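Local structure of acyl-coenzyme A oxidase (Caenorhabditis elegans, 5K3H) at residues Met113-His116 against Gly117-Ile121; Ala128-Glu131 against Gln132-Lys135; Ala167-Ile171 against Gly172-Phe176. The protein catalyses the FAD-dependent, oxygen-consuming desaturation of acyl-CoAs to (2E)-enoyl-CoAs, the first step of peroxisomal beta-oxidation. All blocks are in the same frame, centred on the assembly; numbering follows the deposited sequence.

Contact 1 (Met113-His116 against Gly117-Ile121); sequences MALH and GVMFI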
loop_
_atom_site.group_PDB
_atom_site.type_symbol
_atom_site.label_atom_id
_atom_site.label_comp_id
_atom_site.label_asym_id
_atom_site.label_seq_id
_atom_site.Cartn_x
_atom_site.Cartn_y
_atom_site.Cartn_z
ATOM N N MET B 113 12.683 -23.279 -0.864
ATOM C CA MET B 113 13.235 -23.658 0.428
ATOM C C MET B 113 13.306 -22.470 1.370
ATOM O O MET B 113 14.091 -22.481 2.324
ATOM C CB MET B 113 14.605 -24.309 0.244
ATOM C CG MET B 113 14.490 -25.653 -0.416
ATOM S SD MET B 113 16.056 -26.512 -0.600
ATOM C CE MET B 113 16.606 -26.696 1.096
ATOM N N ALA B 114 12.488 -21.455 1.112
ATOM C CA ALA B 114 12.463 -20.256 1.942
ATOM C C ALA B 114 12.171 -20.563 3.410
ATOM O O ALA B 114 12.804 -20.005 4.305
ATOM C CB ALA B 114 11.453 -19.257 1.397
ATOM N N LEU B 115 11.211 -21.449 3.653
ATOM C CA LEU B 115 10.838 -21.815 5.016
ATOM C C LEU B 115 11.753 -22.889 5.600
ATOM O O LEU B 115 11.899 -22.997 6.817
ATOM C CB LEU B 115 9.378 -22.274 5.071
ATOM C CG LEU B 115 8.345 -21.174 5.324
ATOM C CD1 LEU B 115 8.503 -20.599 6.722
ATOM C CD2 LEU B 115 8.458 -20.078 4.275
ATOM N N HIS B 116 12.365 -23.679 4.726
ATOM C CA HIS B 116 13.274 -24.745 5.149
ATOM C C HIS B 116 14.322 -24.234 6.132
ATOM O O HIS B 116 14.634 -24.899 7.134
ATOM C CB HIS B 116 13.932 -25.361 3.920
ATOM C CG HIS B 116 14.820 -26.510 4.239
ATOM N ND1 HIS B 116 14.356 -27.801 4.360
ATOM C CD2 HIS B 116 16.156 -26.562 4.457
ATOM C CE1 HIS B 116 15.369 -28.598 4.643
ATOM N NE2 HIS B 116 16.471 -27.870 4.713
ATOM N N GLY B 117 14.931 -23.089 5.824
ATOM C CA GLY B 117 15.925 -22.490 6.700
ATOM C C GLY B 117 15.381 -21.572 7.778
ATOM O O GLY B 117 15.972 -21.455 8.857
ATOM N N VAL B 118 14.266 -20.896 7.489
ATOM C CA VAL B 118 13.739 -19.887 8.407
ATOM C C VAL B 118 13.058 -20.541 9.606
ATOM O O VAL B 118 13.228 -20.099 10.746
ATOM C CB VAL B 118 12.774 -18.936 7.660
ATOM C CG1 VAL B 118 12.074 -18.037 8.631
ATOM C CG2 VAL B 118 13.511 -18.088 6.640
ATOM N N MET B 119 12.293 -21.602 9.379
ATOM C CA MET B 119 11.509 -22.211 10.446
ATOM C C MET B 119 11.808 -23.686 10.649
ATOM O O MET B 119 11.892 -24.133 11.791
ATOM C CB MET B 119 9.998 -22.064 10.159
ATOM C CG MET B 119 9.422 -20.658 10.307
ATOM S SD MET B 119 9.666 -19.914 11.929
ATOM C CE MET B 119 9.166 -21.236 13.019
ATOM N N PHE B 120 11.944 -24.465 9.578
ATOM C CA PHE B 120 12.069 -25.914 9.730
ATOM C C PHE B 120 13.291 -26.270 10.565
ATOM O O PHE B 120 13.179 -26.876 11.644
ATOM C CB PHE B 120 12.153 -26.562 8.346
ATOM C CG PHE B 120 12.158 -28.060 8.355
ATOM C CD1 PHE B 120 11.130 -28.769 8.950
ATOM C CD2 PHE B 120 13.150 -28.765 7.686
ATOM C CE1 PHE B 120 11.115 -30.168 8.920
ATOM C CE2 PHE B 120 13.142 -30.153 7.639
ATOM C CZ PHE B 120 12.124 -30.858 8.257
ATOM N N ILE B 121 14.474 -25.866 10.098
ATOM C CA ILE B 121 15.705 -26.185 10.818
ATOM C C ILE B 121 15.709 -25.525 12.194
ATOM O O ILE B 121 16.044 -26.208 13.186
ATOM C CB ILE B 121 16.925 -25.852 9.960
ATOM C CG1 ILE B 121 17.123 -26.945 8.916
ATOM C CG2 ILE B 121 18.161 -25.654 10.804
ATOM C CD1 ILE B 121 17.959 -26.531 7.727
#
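The opening turns of helix 114-127, in the acyl-CoA oxidase N-terminal region, bring His116 against Phe120 and Ile121 on the helix's buried side. ND1 of His116 lies 3.7 Å from CD2 of Phe120, the two rings meeting obliquely, inclined at 42° with their centroids 5.4 Å apart. CG of His116 stands anti to the backbone N (chi1 -177°), and Phe120, one turn on, takes the same torsion, so the two rings leave the helix in a similar direction. From the next residue along, CD1 of Ile121 reaches back to within 3.6 Å of NE2 of His116, while the CE methyl of Met113 sits over one face of the imidazole, toward its rim. Both ring nitrogens have polar partners beyond this turn: NE2 is hydrogen-bonded to the carbonyl oxygen of Ala140 on helix 130-141, and ND1 to the backbone N of Gly147. These two bonds fix the rotation of the imidazole and tie helix 114-127 to the next helix and to the start of strand 147-150. The backbone widens here into a pi-type turn at 117-120. Leu115 O accepts two N-H groups, from Met119 N at 2.9 Å and Phe120 N at 3.1 Å, and the wider spacing carries on in the bond from Ile121 N to His116 O. On another side of the helix, Leu115 and Met119 run side by side, CD1 of Leu115 resting 3.7 Å from CG of Met119. This apolar pair faces the FAD region: Met119 packs on Tyr149 and Leu115 lies close to Gly191, Tyr149 and Gly191 being residues that bind the FAD shared between the two subunits.

Contact 2 (Ala128-Glu131 against Gln132-Lys135); sequences ASDE and QQAK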
loop_
_atom_site.group_PDB
_atom_site.type_symbol
_atom_site.label_atom_id
_atom_site.label_comp_id
_atom_site.label_asym_id
_atom_site.label_seq_id
_atom_site.Cartn_x
_atom_site.Cartn_y
_atom_site.Cartn_z
ATOM N N ALA B 128 13.614 -30.747 18.773
ATOM C CA ALA B 128 13.981 -32.139 18.572
ATOM C C ALA B 128 15.065 -32.538 19.571
ATOM O O ALA B 128 15.914 -31.720 19.944
ATOM C CB ALA B 128 14.456 -32.370 17.137
ATOM N N SER B 129 14.985 -33.777 20.064
ATOM C CA SER B 129 16.035 -34.285 20.931
ATOM C C SER B 129 17.326 -34.458 20.137
ATOM O O SER B 129 17.324 -34.492 18.903
ATOM C CB SER B 129 15.621 -35.614 21.566
ATOM O OG SER B 129 15.687 -36.684 20.623
ATOM N N ASP B 130 18.426 -34.613 20.868
ATOM C CA ASP B 130 19.723 -34.840 20.253
ATOM C C ASP B 130 19.565 -36.050 19.344
ATOM O O ASP B 130 19.881 -35.989 18.157
ATOM C CB ASP B 130 20.788 -35.105 21.316
ATOM C CG ASP B 130 21.502 -33.842 21.754
ATOM O OD1 ASP B 130 22.333 -33.327 20.978
ATOM O OD2 ASP B 130 21.230 -33.363 22.876
ATOM N N GLU B 131 19.065 -37.151 19.904
ATOM C CA GLU B 131 18.844 -38.352 19.107
ATOM C C GLU B 131 17.972 -38.049 17.890
ATOM O O GLU B 131 18.164 -38.638 16.820
ATOM C CB GLU B 131 18.228 -39.439 19.981
ATOM C CG GLU B 131 18.019 -40.770 19.306
ATOM C CD GLU B 131 17.550 -41.829 20.302
ATOM O OE1 GLU B 131 17.178 -41.451 21.443
ATOM O OE2 GLU B 131 17.591 -43.035 19.959
ATOM N N GLN B 132 16.977 -37.163 18.048
ATOM C CA GLN B 132 16.124 -36.804 16.914
ATOM C C GLN B 132 16.857 -35.922 15.903
ATOM O O GLN B 132 16.696 -36.099 14.689
ATOM C CB GLN B 132 14.833 -36.141 17.408
ATOM C CG GLN B 132 13.864 -37.141 18.036
ATOM C CD GLN B 132 12.731 -36.491 18.814
ATOM O OE1 GLN B 132 12.916 -35.450 19.441
ATOM N NE2 GLN B 132 11.549 -37.103 18.772
ATOM N N GLN B 133 17.670 -34.973 16.384
ATOM C CA GLN B 133 18.455 -34.119 15.494
ATOM C C GLN B 133 19.400 -34.931 14.623
ATOM O O GLN B 133 19.583 -34.626 13.433
ATOM C CB GLN B 133 19.234 -33.109 16.321
ATOM C CG GLN B 133 18.346 -32.097 17.003
ATOM C CD GLN B 133 19.140 -31.132 17.820
ATOM O OE1 GLN B 133 20.352 -31.247 17.903
ATOM N NE2 GLN B 133 18.466 -30.186 18.453
ATOM N N ALA B 134 20.033 -35.957 15.210
ATOM C CA ALA B 134 20.918 -36.833 14.449
ATOM C C ALA B 134 20.191 -37.489 13.284
ATOM O O ALA B 134 20.809 -37.793 12.258
ATOM C CB ALA B 134 21.533 -37.888 15.380
ATOM N N LYS B 135 18.879 -37.687 13.421
ATOM C CA LYS B 135 18.079 -38.357 12.408
ATOM C C LYS B 135 17.465 -37.398 11.386
ATOM O O LYS B 135 17.513 -37.681 10.179
ATOM C CB LYS B 135 16.942 -39.128 13.086
ATOM C CG LYS B 135 16.091 -39.975 12.131
ATOM C CD LYS B 135 14.917 -40.664 12.861
ATOM C CE LYS B 135 15.376 -41.737 13.859
ATOM N NZ LYS B 135 14.166 -42.426 14.434
#
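With chi1 at 75°, OG of Ser129 is tucked between its own backbone N and carbonyl carbon, facing the first turn of the helix; Gln132, with CG beside the backbone N (chi1 -74°) and the chain extended beyond it, runs back along the turn to bring its amide to Ser129. OG accepts from Gln132 N at 2.9 Å, and OE1 of Gln132 takes Ser129 N at 2.7 Å. The second bond is almost straight at 176° and meets a lone pair of OE1 in the amide plane. The two reciprocal bonds form a capping box, with Ser129 as N-cap of helix 130-141, Ala128 being the first residue to leave helix 114-127. A weak bond from Ser129 OG to the same OE1 spans 3.3 Å. The buried amide of Gln132 is also held from outside: NE2 donates to the carbonyl oxygens of Thr263 and Leu265, and OE1 accepts from Met267 N, which pins the cap to the chain segment after strand 258-261. Behind the box, CB of Ala128 packs 3.8 Å from CB of Gln132 and also touches CG of Gln133. The first regular helical bonds follow, Gln133 N to Ser129 O at 2.6 Å and Ala134 N to Asp130 O at 3.0 Å. NE2 of Gln133 turns back to the preceding helix, where it donates to the carbonyl oxygen of Leu124.

Contact 3 (Ala167-Ile171 against Gly172-Phe176); sequences ATYDI and GTQEF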
loop_
_atom_site.group_PDB
_atom_site.type_symbol
_atom_site.label_atom_id
_atom_site.label_comp_id
_atom_site.label_asym_id
_atom_site.label_seq_id
_atom_site.Cartn_x
_atom_site.Cartn_y
_atom_site.Cartn_z
ATOM N N ALA B 167 -3.485 -34.545 17.619
ATOM C CA ALA B 167 -2.559 -35.665 17.609
ATOM C C ALA B 167 -2.933 -36.511 18.811
ATOM O O ALA B 167 -2.634 -36.136 19.951
ATOM C CB ALA B 167 -1.106 -35.200 17.685
ATOM N N THR B 168 -3.567 -37.648 18.569
ATOM C CA THR B 168 -4.116 -38.455 19.646
ATOM C C THR B 168 -3.172 -39.627 19.866
ATOM O O THR B 168 -2.796 -40.321 18.906
ATOM C CB THR B 168 -5.534 -38.954 19.333
ATOM O OG1 THR B 168 -6.402 -37.848 19.036
ATOM C CG2 THR B 168 -6.108 -39.701 20.527
ATOM N N TYR B 169 -2.728 -39.796 21.111
ATOM C CA TYR B 169 -1.772 -40.850 21.406
ATOM C C TYR B 169 -2.502 -42.184 21.474
ATOM O O TYR B 169 -3.396 -42.368 22.309
ATOM C CB TYR B 169 -1.022 -40.592 22.710
ATOM C CG TYR B 169 0.032 -41.653 22.879
ATOM C CD1 TYR B 169 0.925 -41.905 21.845
ATOM C CD2 TYR B 169 0.122 -42.428 24.031
ATOM C CE1 TYR B 169 1.889 -42.868 21.955
ATOM C CE2 TYR B 169 1.100 -43.406 24.150
ATOM C CZ TYR B 169 1.979 -43.617 23.101
ATOM O OH TYR B 169 2.963 -44.578 23.148
ATOM N N ASP B 170 -2.098 -43.116 20.610
ATOM C CA ASP B 170 -2.653 -44.464 20.554
ATOM C C ASP B 170 -1.716 -45.386 21.328
ATOM O O ASP B 170 -0.678 -45.803 20.808
ATOM C CB ASP B 170 -2.799 -44.886 19.097
ATOM C CG ASP B 170 -3.474 -46.234 18.939
ATOM O OD1 ASP B 170 -3.322 -47.105 19.828
ATOM O OD2 ASP B 170 -4.156 -46.433 17.906
ATOM N N ILE B 171 -2.093 -45.714 22.569
ATOM C CA ILE B 171 -1.222 -46.479 23.466
ATOM C C ILE B 171 -1.021 -47.904 22.966
ATOM O O ILE B 171 0.048 -48.496 23.160
ATOM C CB ILE B 171 -1.775 -46.450 24.901
ATOM C CG1 ILE B 171 -1.914 -45.002 25.403
ATOM C CG2 ILE B 171 -0.880 -47.259 25.840
ATOM C CD1 ILE B 171 -2.603 -44.864 26.763
ATOM N N GLY B 172 -2.044 -48.493 22.348
ATOM C CA GLY B 172 -1.913 -49.853 21.864
ATOM C C GLY B 172 -0.831 -49.999 20.813
ATOM O O GLY B 172 -0.045 -50.948 20.848
ATOM N N THR B 173 -0.768 -49.058 19.872
ATOM C CA THR B 173 0.160 -49.126 18.748
ATOM C C THR B 173 1.382 -48.229 18.908
ATOM O O THR B 173 2.210 -48.176 17.994
ATOM C CB THR B 173 -0.570 -48.774 17.455
ATOM O OG1 THR B 173 -0.981 -47.397 17.489
ATOM C CG2 THR B 173 -1.805 -49.646 17.331
ATOM N N GLN B 174 1.479 -47.480 20.006
ATOM C CA GLN B 174 2.567 -46.530 20.239
ATOM C C GLN B 174 2.761 -45.601 19.046
ATOM O O GLN B 174 3.859 -45.481 18.485
ATOM C CB GLN B 174 3.863 -47.259 20.562
ATOM C CG GLN B 174 3.865 -47.960 21.913
ATOM C CD GLN B 174 5.054 -48.869 22.035
ATOM O OE1 GLN B 174 4.920 -50.084 21.922
ATOM N NE2 GLN B 174 6.243 -48.281 22.220
ATOM N N GLU B 175 1.672 -44.939 18.661
ATOM C CA GLU B 175 1.625 -44.035 17.524
ATOM C C GLU B 175 0.798 -42.815 17.881
ATOM O O GLU B 175 -0.081 -42.885 18.743
ATOM C CB GLU B 175 1.015 -44.711 16.304
ATOM C CG GLU B 175 1.907 -45.677 15.575
ATOM C CD GLU B 175 1.127 -46.418 14.530
ATOM O OE1 GLU B 175 0.052 -46.959 14.872
ATOM O OE2 GLU B 175 1.538 -46.399 13.356
ATOM N N PHE B 176 1.088 -41.694 17.216
ATOM C CA PHE B 176 0.188 -40.541 17.206
ATOM C C PHE B 176 -0.684 -40.574 15.961
ATOM O O PHE B 176 -0.190 -40.862 14.864
ATOM C CB PHE B 176 0.967 -39.227 17.298
ATOM C CG PHE B 176 1.535 -38.987 18.664
ATOM C CD1 PHE B 176 0.745 -38.442 19.664
ATOM C CD2 PHE B 176 2.819 -39.384 18.969
ATOM C CE1 PHE B 176 1.234 -38.245 20.932
ATOM C CE2 PHE B 176 3.321 -39.199 20.232
ATOM C CZ PHE B 176 2.526 -38.618 21.223
#
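A tight beta hairpin of the mixed sheet joins strands 166-170 and 175-179, its turn far from the chain's centre and from the known binding sites, and its two sides touch through Asp170 with Thr173 and Glu175 and through Tyr169 with Phe176. Asp170 and Glu175 form the last hydrogen-bonded pair: Asp170 N donates to Glu175 O at 2.8 Å, and Glu175 N returns to Asp170 O at a longer 3.3 Å. Gln174, with positive phi, and Glu175 both face Asp170, a G1 beta bulge that closes the turn. CG of Asp170 lies anti to its N (chi1 -175°), which carries the carboxylate over the turn to Thr173. OD1 accepts Thr173 N at 3.2 Å, the N-H arriving from above the carboxylate plane, while OD2 forms a salt bridge with Arg259 of strand 258-261. OG1 of Thr173 donates to OE1 of Glu175 at 2.8 Å, and that oxygen also pairs with Arg259, so the guanidinium probably eases the proximity of two acids. Were Asp170 an alanine, Thr173 N would probably lose its side-chain acceptor and Arg259 one anionic partner, freeing the turn to shift. On the face carrying Tyr169 and Phe176, a non-hydrogen-bonded pair, CD1 of Tyr169 sits over one face of the phenylalanine ring, 3.7 Å from its CZ, the planes 44° apart. OH of Tyr169 passes CG of Gln174 and is hydrogen-bonded to the carbonyl oxygen of Ala274.

Overall arrangement
Along the chain the three contacts come in series. Contact 1 lies near the start of helix 114-127 and contact 2 at the junction where that helix gives way to helix 130-141, their centres about 17 Å apart within the same acyl-CoA oxidase N-terminal region. Contact 3 follows beyond strand 147-150, in the hairpin of strands 166-170 and 175-179, its centre about 20 Å from that of contact 2 and 28 Å from that of contact 1. None touches another. Strands 147-150 and 166-170 both pair with strand 199-208, so the mixed sheet links the flavin-binding strand beside contact 1 to the hairpin of contact 3. The series thus runs from the FAD region outward, contact 3 lying farthest from the chain's centre.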